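PDB 3LYE: oxaloacetate acetyl hydrolase from Cryphonectria parasitica, which is a TIM-barrel enzyme of the phosphoenolpyruvate phosphomutase family, assembled from four chains and carrying bound calcium ions. Local coordinates for residues Tyr177-Cys180 against Ile181-Arg185; Val139-Arg142 against Asp143-Leu146; Asp94-Thr97 against Gly98-Gly101; Pro102-Val105 against Ala106-Glu110. All blocks are in the same frame, centred on the assembly; numbering follows the deposited sequence.

Interaction 1 (Tyr177-Cys180 against Ile181-Arg185); sequences YEEC and IERLR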
loop_
_atom_site.group_PDB
_atom_site.type_symbol
_atom_site.label_atom_id
_atom_site.label_comp_id
_atom_site.label_asym_id
_atom_site.label_seq_id
_atom_site.Cartn_x
_atom_site.Cartn_y
_atom_site.Cartn_z
ATOM N N TYR A 177 40.571 -1.821 4.227
ATOM C CA TYR A 177 40.542 -2.687 3.069
ATOM C C TYR A 177 40.614 -4.176 3.373
ATOM O O TYR A 177 39.766 -4.926 2.905
ATOM C CB TYR A 177 41.622 -2.236 2.110
ATOM C CG TYR A 177 41.747 -3.039 0.858
ATOM C CD1 TYR A 177 42.648 -4.060 0.779
ATOM C CD2 TYR A 177 40.963 -2.774 -0.248
ATOM C CE1 TYR A 177 42.793 -4.790 -0.355
ATOM C CE2 TYR A 177 41.101 -3.500 -1.408
ATOM C CZ TYR A 177 42.013 -4.527 -1.444
ATOM O OH TYR A 177 42.193 -5.292 -2.567
ATOM N N GLU A 178 41.586 -4.606 4.167
ATOM C CA GLU A 178 41.723 -6.021 4.500
ATOM C C GLU A 178 40.441 -6.600 5.060
ATOM O O GLU A 178 40.050 -7.689 4.676
ATOM C CB GLU A 178 42.856 -6.252 5.517
ATOM C CG GLU A 178 44.249 -6.347 4.951
ATOM C CD GLU A 178 45.268 -6.729 6.029
ATOM O OE1 GLU A 178 45.101 -7.803 6.671
ATOM O OE2 GLU A 178 46.231 -5.950 6.233
ATOM N N GLU A 179 39.812 -5.889 5.995
ATOM C CA GLU A 179 38.567 -6.339 6.606
ATOM C C GLU A 179 37.495 -6.512 5.527
ATOM O O GLU A 179 36.756 -7.486 5.556
ATOM C CB GLU A 179 38.094 -5.347 7.659
ATOM C CG GLU A 179 36.776 -5.683 8.322
ATOM C CD GLU A 179 36.795 -7.005 9.050
ATOM O OE1 GLU A 179 35.735 -7.626 9.231
ATOM O OE2 GLU A 179 37.879 -7.424 9.467
ATOM N N CYS A 180 37.437 -5.588 4.567
ATOM C CA CYS A 180 36.448 -5.678 3.499
ATOM C C CYS A 180 36.650 -6.940 2.706
ATOM O O CYS A 180 35.693 -7.652 2.426
ATOM C CB CYS A 180 36.546 -4.496 2.538
ATOM S SG CYS A 180 35.916 -2.970 3.217
ATOM N N ILE A 181 37.896 -7.223 2.345
ATOM C CA ILE A 181 38.225 -8.409 1.572
ATOM C C ILE A 181 37.862 -9.682 2.344
ATOM O O ILE A 181 37.279 -10.621 1.782
ATOM C CB ILE A 181 39.731 -8.417 1.189
ATOM C CG1 ILE A 181 40.069 -7.220 0.281
ATOM C CG2 ILE A 181 40.095 -9.681 0.465
ATOM C CD1 ILE A 181 39.143 -7.058 -0.941
ATOM N N GLU A 182 38.165 -9.721 3.636
ATOM C CA GLU A 182 37.845 -10.910 4.425
ATOM C C GLU A 182 36.321 -11.075 4.542
ATOM O O GLU A 182 35.806 -12.198 4.534
ATOM C CB GLU A 182 38.546 -10.852 5.782
ATOM C CG GLU A 182 40.086 -10.780 5.652
ATOM C CD GLU A 182 40.814 -10.889 6.976
ATOM O OE1 GLU A 182 40.134 -10.910 8.021
ATOM O OE2 GLU A 182 42.065 -10.952 6.971
ATOM N N ARG A 183 35.593 -9.974 4.650
ATOM C CA ARG A 183 34.131 -10.055 4.748
ATOM C C ARG A 183 33.514 -10.565 3.459
ATOM O O ARG A 183 32.569 -11.332 3.478
ATOM C CB ARG A 183 33.520 -8.701 5.063
ATOM C CG ARG A 183 33.677 -8.331 6.481
ATOM C CD ARG A 183 33.113 -6.958 6.844
ATOM N NE ARG A 183 33.301 -6.771 8.267
ATOM C CZ ARG A 183 32.371 -6.433 9.151
ATOM N NH1 ARG A 183 31.144 -6.120 8.779
ATOM N NH2 ARG A 183 32.688 -6.366 10.434
ATOM N N LEU A 184 34.064 -10.127 2.343
ATOM C CA LEU A 184 33.580 -10.533 1.041
ATOM C C LEU A 184 33.894 -12.011 0.829
ATOM O O LEU A 184 33.057 -12.757 0.337
ATOM C CB LEU A 184 34.151 -9.656 -0.054
ATOM C CG LEU A 184 33.592 -8.228 -0.071
ATOM C CD1 LEU A 184 34.367 -7.432 -1.144
ATOM C CD2 LEU A 184 32.107 -8.181 -0.325
ATOM N N ARG A 185 35.093 -12.441 1.202
ATOM C CA ARG A 185 35.433 -13.850 1.047
ATOM C C ARG A 185 34.484 -14.698 1.899
ATOM O O ARG A 185 34.013 -15.769 1.472
ATOM C CB ARG A 185 36.866 -14.122 1.475
ATOM C CG ARG A 185 37.860 -13.695 0.483
ATOM C CD ARG A 185 39.235 -14.187 0.863
ATOM N NE ARG A 185 40.195 -13.745 -0.139
ATOM C CZ ARG A 185 41.315 -13.081 0.111
ATOM N NH1 ARG A 185 42.095 -12.735 -0.907
ATOM N NH2 ARG A 185 41.668 -12.785 1.366
HETATM O O HOH W 1 43.957 -10.226 4.473
#

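Interaction 2 (Val139-Arg142 against Asp143-Leu146); sequences VVSR and DEYL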
loop_
_atom_site.group_PDB
_atom_site.type_symbol
_atom_site.label_atom_id
_atom_site.label_comp_id
_atom_site.label_asym_id
_atom_site.label_seq_id
_atom_site.Cartn_x
_atom_site.Cartn_y
_atom_site.Cartn_z
ATOM N N VAL A 139 29.449 -0.474 10.913
ATOM C CA VAL A 139 29.059 -1.799 10.445
ATOM C C VAL A 139 28.932 -2.764 11.613
ATOM O O VAL A 139 29.512 -2.562 12.681
ATOM C CB VAL A 139 30.051 -2.389 9.435
ATOM C CG1 VAL A 139 30.071 -1.574 8.173
ATOM C CG2 VAL A 139 31.439 -2.552 10.040
ATOM N N VAL A 140 28.173 -3.831 11.383
ATOM C CA VAL A 140 27.963 -4.843 12.400
ATOM C C VAL A 140 29.166 -5.773 12.365
ATOM O O VAL A 140 30.047 -5.642 11.518
ATOM C CB VAL A 140 26.666 -5.660 12.160
ATOM C CG1 VAL A 140 25.429 -4.763 12.243
ATOM C CG2 VAL A 140 26.719 -6.400 10.817
ATOM N N SER A 141 29.236 -6.685 13.323
ATOM C CA SER A 141 30.337 -7.620 13.354
ATOM C C SER A 141 30.298 -8.548 12.129
ATOM O O SER A 141 29.269 -8.709 11.477
ATOM C CB SER A 141 30.258 -8.457 14.618
ATOM O OG SER A 141 29.173 -9.342 14.553
ATOM N N ARG A 142 31.416 -9.196 11.843
ATOM C CA ARG A 142 31.482 -10.088 10.713
ATOM C C ARG A 142 30.433 -11.194 10.869
ATOM O O ARG A 142 29.684 -11.519 9.933
ATOM C CB ARG A 142 32.878 -10.675 10.582
ATOM C CG ARG A 142 33.031 -11.407 9.287
ATOM C CD ARG A 142 34.408 -11.988 9.086
ATOM N NE ARG A 142 35.497 -11.023 9.153
ATOM C CZ ARG A 142 36.774 -11.391 9.203
ATOM N NH1 ARG A 142 37.078 -12.678 9.190
ATOM N NH2 ARG A 142 37.741 -10.493 9.279
ATOM N N ASP A 143 30.345 -11.762 12.064
ATOM C CA ASP A 143 29.370 -12.827 12.299
ATOM C C ASP A 143 27.922 -12.331 12.105
ATOM O O ASP A 143 27.106 -13.033 11.542
ATOM C CB ASP A 143 29.544 -13.379 13.699
ATOM C CG ASP A 143 30.639 -14.453 13.792
ATOM O OD1 ASP A 143 31.005 -14.772 14.941
ATOM O OD2 ASP A 143 31.132 -14.976 12.757
ATOM N N GLU A 144 27.599 -11.146 12.602
ATOM C CA GLU A 144 26.253 -10.596 12.458
ATOM C C GLU A 144 25.925 -10.376 10.978
ATOM O O GLU A 144 24.790 -10.555 10.542
ATOM C CB GLU A 144 26.116 -9.275 13.203
ATOM C CG GLU A 144 26.309 -9.312 14.710
ATOM C CD GLU A 144 26.141 -7.912 15.329
ATOM O OE1 GLU A 144 24.972 -7.526 15.534
ATOM O OE2 GLU A 144 27.145 -7.186 15.569
ATOM N N TYR A 145 26.919 -9.959 10.206
ATOM C CA TYR A 145 26.704 -9.759 8.789
ATOM C C TYR A 145 26.438 -11.091 8.087
ATOM O O TYR A 145 25.553 -11.197 7.249
ATOM C CB TYR A 145 27.916 -9.111 8.176
ATOM C CG TYR A 145 27.941 -9.002 6.691
ATOM C CD1 TYR A 145 26.894 -8.395 6.003
ATOM C CD2 TYR A 145 29.048 -9.413 5.965
ATOM C CE1 TYR A 145 26.951 -8.236 4.637
ATOM C CE2 TYR A 145 29.114 -9.231 4.606
ATOM C CZ TYR A 145 28.069 -8.649 3.946
ATOM O OH TYR A 145 28.177 -8.476 2.598
ATOM N N LEU A 146 27.190 -12.120 8.452
ATOM C CA LEU A 146 27.028 -13.436 7.848
ATOM C C LEU A 146 25.666 -14.031 8.172
ATOM O O LEU A 146 25.165 -14.819 7.375
ATOM C CB LEU A 146 28.180 -14.358 8.165
ATOM C CG LEU A 146 29.513 -13.856 7.652
ATOM C CD1 LEU A 146 30.637 -14.747 8.171
ATOM C CD2 LEU A 146 29.525 -13.780 6.154
#

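Interaction 3 (Asp94-Thr97 against Gly98-Gly101); sequences DMDT and GYGG. With CA (calcium ion), chain B.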
loop_
_atom_site.group_PDB
_atom_site.type_symbol
_atom_site.label_atom_id
_atom_site.label_comp_id
_atom_site.label_asym_id
_atom_site.label_seq_id
_atom_site.Cartn_x
_atom_site.Cartn_y
_atom_site.Cartn_z
ATOM N N ASP A 94 18.330 -2.409 -4.455
ATOM C CA ASP A 94 18.920 -2.271 -3.147
ATOM C C ASP A 94 18.002 -2.995 -2.154
ATOM O O ASP A 94 16.770 -2.905 -2.301
ATOM C CB ASP A 94 18.888 -0.764 -2.805
ATOM C CG ASP A 94 19.590 -0.377 -1.520
ATOM O OD1 ASP A 94 20.077 -1.258 -0.779
ATOM O OD2 ASP A 94 19.656 0.865 -1.277
ATOM N N MET A 95 18.565 -3.786 -1.238
ATOM C CA MET A 95 17.775 -4.404 -0.185
ATOM C C MET A 95 18.324 -3.969 1.196
ATOM O O MET A 95 18.006 -4.550 2.225
ATOM C CB MET A 95 17.538 -5.906 -0.289
ATOM C CG MET A 95 18.758 -6.764 -0.099
ATOM S SD MET A 95 18.379 -8.538 0.007
ATOM C CE MET A 95 17.770 -8.615 1.680
ATOM N N ASP A 96 19.182 -2.946 1.186
ATOM C CA ASP A 96 19.719 -2.391 2.414
ATOM C C ASP A 96 20.260 -3.500 3.342
ATOM O O ASP A 96 21.140 -4.243 2.904
ATOM C CB ASP A 96 18.641 -1.502 3.045
ATOM C CG ASP A 96 18.309 -0.329 2.182
ATOM O OD1 ASP A 96 19.136 0.571 2.128
ATOM O OD2 ASP A 96 17.263 -0.332 1.518
ATOM N N THR A 97 19.800 -3.561 4.588
ATOM C CA THR A 97 20.254 -4.569 5.508
ATOM C C THR A 97 19.193 -5.684 5.679
ATOM O O THR A 97 19.347 -6.583 6.514
ATOM C CB THR A 97 20.551 -4.011 6.889
ATOM O OG1 THR A 97 19.333 -3.560 7.443
ATOM C CG2 THR A 97 21.524 -2.833 6.877
ATOM N N GLY A 98 18.150 -5.674 4.851
ATOM C CA GLY A 98 17.120 -6.677 4.975
ATOM C C GLY A 98 15.955 -6.265 5.845
ATOM O O GLY A 98 15.063 -7.062 6.074
ATOM N N TYR A 99 16.008 -5.056 6.392
ATOM C CA TYR A 99 14.909 -4.483 7.173
ATOM C C TYR A 99 14.561 -5.111 8.493
ATOM O O TYR A 99 13.472 -4.936 8.991
ATOM C CB TYR A 99 13.642 -4.325 6.247
ATOM C CG TYR A 99 14.032 -3.728 4.911
ATOM C CD1 TYR A 99 14.032 -4.482 3.767
ATOM C CD2 TYR A 99 14.518 -2.418 4.827
ATOM C CE1 TYR A 99 14.498 -3.984 2.556
ATOM C CE2 TYR A 99 14.978 -1.908 3.613
ATOM C CZ TYR A 99 14.991 -2.713 2.499
ATOM O OH TYR A 99 15.502 -2.281 1.319
ATOM N N GLY A 100 15.513 -5.801 9.069
ATOM C CA GLY A 100 15.322 -6.441 10.355
ATOM C C GLY A 100 16.305 -7.597 10.542
ATOM O O GLY A 100 17.358 -7.647 9.906
ATOM N N GLY A 101 15.955 -8.522 11.426
ATOM C CA GLY A 101 16.755 -9.698 11.707
ATOM C C GLY A 101 16.571 -10.675 10.556
ATOM O O GLY A 101 15.926 -10.396 9.544
HETATM CA CA CA B . 20.583 1.911 0.792
HETATM O O HOH W 2 22.078 0.128 0.347
HETATM O O HOH W 3 17.621 -2.514 6.074
HETATM O O HOH W 4 18.912 -5.194 9.584
HETATM O O HOH W 5 21.875 1.708 2.881
HETATM O O HOH W 6 18.738 3.320 0.690
HETATM O O HOH W 7 21.521 4.083 1.688
HETATM O O HOH W 8 21.489 2.528 -0.872
#

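Interaction 4 (Pro102-Val105 against Ala106-Glu110); sequences PIMV and ARTVE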
loop_
_atom_site.group_PDB
_atom_site.type_symbol
_atom_site.label_atom_id
_atom_site.label_comp_id
_atom_site.label_asym_id
_atom_site.label_seq_id
_atom_site.Cartn_x
_atom_site.Cartn_y
_atom_site.Cartn_z
ATOM N N PRO A 102 17.115 -11.874 10.705
ATOM C CA PRO A 102 17.035 -12.891 9.652
ATOM C C PRO A 102 15.642 -13.197 9.152
ATOM O O PRO A 102 15.493 -13.495 7.980
ATOM C CB PRO A 102 17.704 -14.111 10.278
ATOM C CG PRO A 102 18.037 -13.766 11.630
ATOM C CD PRO A 102 17.818 -12.361 11.918
ATOM N N ILE A 103 14.650 -13.138 10.019
ATOM C CA ILE A 103 13.291 -13.390 9.555
ATOM C C ILE A 103 12.900 -12.369 8.479
ATOM O O ILE A 103 12.276 -12.714 7.489
ATOM C CB ILE A 103 12.324 -13.379 10.715
ATOM C CG1 ILE A 103 12.571 -14.611 11.601
ATOM C CG2 ILE A 103 10.888 -13.305 10.234
ATOM C CD1 ILE A 103 11.888 -14.523 12.935
ATOM N N MET A 104 13.303 -11.125 8.709
ATOM C CA MET A 104 13.018 -10.045 7.763
ATOM C C MET A 104 13.913 -10.104 6.530
ATOM O O MET A 104 13.465 -9.788 5.437
ATOM C CB MET A 104 13.082 -8.694 8.455
ATOM C CG MET A 104 11.838 -8.351 9.250
ATOM S SD MET A 104 10.315 -8.323 8.293
ATOM C CE MET A 104 10.738 -7.145 7.026
ATOM N N VAL A 105 15.169 -10.511 6.697
ATOM C CA VAL A 105 16.061 -10.647 5.555
ATOM C C VAL A 105 15.440 -11.660 4.596
ATOM O O VAL A 105 15.369 -11.468 3.400
ATOM C CB VAL A 105 17.451 -11.076 5.972
ATOM C CG1 VAL A 105 18.291 -11.385 4.754
ATOM C CG2 VAL A 105 18.109 -10.014 6.852
ATOM N N ALA A 106 15.049 -12.805 5.153
ATOM C CA ALA A 106 14.422 -13.859 4.370
ATOM C C ALA A 106 13.134 -13.384 3.709
ATOM O O ALA A 106 12.903 -13.645 2.532
ATOM C CB ALA A 106 14.142 -15.065 5.251
ATOM N N ARG A 107 12.296 -12.680 4.461
ATOM C CA ARG A 107 11.043 -12.157 3.916
ATOM C C ARG A 107 11.323 -11.232 2.734
ATOM O O ARG A 107 10.659 -11.292 1.738
ATOM C CB ARG A 107 10.294 -11.409 5.014
ATOM C CG ARG A 107 8.941 -10.902 4.553
ATOM C CD ARG A 107 8.166 -10.375 5.754
ATOM N NE ARG A 107 6.868 -9.807 5.387
ATOM C CZ ARG A 107 5.783 -10.538 5.140
ATOM N NH1 ARG A 107 5.814 -11.852 5.255
ATOM N NH2 ARG A 107 4.662 -9.938 4.755
ATOM N N THR A 108 12.332 -10.382 2.876
ATOM C CA THR A 108 12.701 -9.445 1.832
ATOM C C THR A 108 13.130 -10.188 0.568
ATOM O O THR A 108 12.672 -9.882 -0.525
ATOM C CB THR A 108 13.827 -8.507 2.328
ATOM O OG1 THR A 108 13.356 -7.718 3.440
ATOM C CG2 THR A 108 14.270 -7.572 1.219
ATOM N N VAL A 109 14.022 -11.173 0.717
ATOM C CA VAL A 109 14.474 -11.913 -0.430
ATOM C C VAL A 109 13.293 -12.637 -1.079
ATOM O O VAL A 109 13.179 -12.635 -2.296
ATOM C CB VAL A 109 15.645 -12.878 -0.046
ATOM C CG1 VAL A 109 15.982 -13.781 -1.244
ATOM C CG2 VAL A 109 16.854 -12.068 0.386
ATOM N N GLU A 110 12.440 -13.269 -0.270
ATOM C CA GLU A 110 11.304 -13.988 -0.818
ATOM C C GLU A 110 10.407 -13.038 -1.596
ATOM O O GLU A 110 9.945 -13.380 -2.678
ATOM C CB GLU A 110 10.569 -14.614 0.340
ATOM C CG GLU A 110 9.277 -15.297 0.010
ATOM C CD GLU A 110 8.640 -15.847 1.268
ATOM O OE1 GLU A 110 8.754 -15.181 2.341
ATOM O OE2 GLU A 110 8.042 -16.926 1.183
#

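Interaction 1 (Tyr177-Cys180 against Ile181-Arg185)
Glu179 OE1 accepts from Arg183 NE at 2.8 Å, a salt bridge between side chains four residues apart on helix 177-189 of the TIM-barrel domain. The bond is nearly straight (164° at the hydrogen), reaches OE1 through its anti lone pair, and lies close to the guanidinium plane of Arg183. The two flat groups are nevertheless turned 71° against each other, so one carboxylate oxygen meets the guanidinium edge, without a paired, coplanar arrangement. Glu179 gets there by a chain that leaves anti to the backbone N and then bends at chi2 (60°), while Arg183 stays extended from CG to NE. Arg183 NH1 is held in turn by Asp124. Arg142, at the start of helix 142-158, forms salt bridges with Glu179 OE2 and Glu182 OE1, which probably offsets the repulsion of these two oxygens, 4.4 Å apart. Glu178 OE1 and Glu182 OE2 face each other at a similar spacing, and one water donates to both, weakly to Glu178. Backbone bonds of the i to i+4 kind run beneath, such as Ile181 N to Tyr177 O at 3.0 Å. Away from the acidic side, Cys180, Ile181 and Leu184 pack on Leu197 of strand 194-197, which seats the helix against the sheet. The Tyr177 ring packs on Gln205 and Ala208 of helix 203-213, where Leu184 also reaches Leu213. Ile181 CG1 lies over one face of that ring in a CH-pi contact, 3.9 Å from its centroid and displaced toward the rim, near Tyr177 CE1 and CZ.

Interaction 2 (Val139-Arg142 against Asp143-Leu146)
Ser141 turns OG between its backbone N and carbonyl carbon (chi1 70°), and Glu144 sends CG back beside its own N (chi1 -62°) before running on extended; together these torsions aim each side chain at the other residue's backbone. The result is a capping box at the start of helix 142-158, with Ser141 as N-cap. Glu144 OE2 accepts from Ser141 N at 3.1 Å in a nearly straight bond (169°), though the donor comes from above the carboxylate plane. The reciprocal bond, Glu144 N to Ser141 OG, also measures 3.1 Å, but the position of OG is less certain than the rest because it sits too near a neighbouring carbon. Regular helical bonding takes over at once: Tyr145 N reaches Ser141 O at 2.9 Å and Leu146 N reaches Arg142 O at 3.0 Å. Val140, one residue ahead of the cap, lays CG2 against Tyr145 CB at 4.0 Å and meets the Glu144 side chain obliquely. Its carbonyl takes a hydrogen bond from Arg183 NH2, and its backbone is bonded to that of Asp124, so the capping segment is tied to helix 177-189 and to the loop after strand 119-122. Leu146 packs on Ala186 of helix 177-189. Chemically, the box supplies acceptors for amides that the first helical turn cannot bond itself, and the carboxylate of Glu144 beside this N-terminal end is probably favoured by the helix dipole.

Interaction 3 (Asp94-Thr97 against Gly98-Gly101)
The Tyr99 ring presents its hydroxyl edge to Asp96, whose OD2 lies near the ring plane; Met95 O approaches the ring obliquely, 3.6 Å from Tyr99 CE1. Carboxylate and ring are turned 66° apart. Tyr99 OH donates to Asp96 OD2 at 2.6 Å, a short bond that uses the anti lone pair and leaves OD1 of the same carboxylate to the calcium ion, at 2.4 Å. Tyr99 thus acts as a second-shell residue that helps fix the rotation of a metal ligand. Asp94, with CG anti to its backbone N (chi1 -174°), gives OD2 to the calcium at 2.5 Å. Its OD1 accepts from Asp96 N at 2.7 Å, forming an Asx turn, and probably also from a water that itself binds the metal; five waters complete the shell. The backbone folds as a type II' beta turn from Met95 to Gly98, closed by Gly98 N to Met95 O at 2.9 Å. A further water accepts from both Thr97 N and Tyr99 N. Tyr99 also packs on Leu71 and Met74, and on Gln70 of the second subunit. Asp94, at the end of strand 91-94, and Asp96, on the loop that follows, make a metal site at the C-terminal end of a strand, where TIM barrels carry their active sites.

Interaction 4 (Pro102-Val105 against Ala106-Glu110)
Backbone hydrogen bonds between Pro102-Val105 and Ala106-Glu110 set the first turns of helix 102-114: Ala106 N to Pro102 O at 2.9 Å, with an angle of 171° at the hydrogen, and Val109 N to Val105 O at 3.0 Å, with Arg107 and Thr108 bonded likewise to Ile103 and Met104. A side-chain polar contact is added at Thr108, which places OG1 beside its own backbone N (chi1 -63°). From there OG1 lies 2.9 Å from Met104 O, which also receives Thr108 N, and it is within hydrogen-bonding range of Gly98 O as well; which carbonyl takes the proton is not settled. Van der Waals contacts come next. Met104, bent at chi2 and chi3, lies alongside the extended Arg107 and points the same way, with Met104 SD 3.9 Å from Arg107 CD. Ala106 CB rests 3.4 Å from Pro102 O. Outside the helix, Pro102, Ala106 and Val109 touch helix 142-158; Pro102, Ile103 and Ala106 also meet the third subunit, and Ile103, Met104 and Arg107 the second. Met104 and Arg107 touch Leu71 too. This helix is the crossover of the beta-alpha-beta unit of strands 91-94 and 119-122, the repeating element of a TIM barrel.

How the interactions relate
From the N terminus the contacts run in series, 3, 4, 2 and then 1; none nests in or crosses another, and each closes only a local turn. Interaction 3 shapes the calcium-binding loop after strand 91-94 and runs straight into interaction 4 on helix 102-114; the two touch, for instance where Tyr99 CD1 packs on Thr108 OG1, and both meet the second subunit. After strand 119-122 comes interaction 2, which starts helix 142-158, and beyond strand 164-169 comes interaction 1 on helix 177-189. These last two also touch, their centres about 12 Å apart, joining helices 142-158 and 177-189. Interactions 2 and 3 remain separate, with nearest atoms about 7 Å apart.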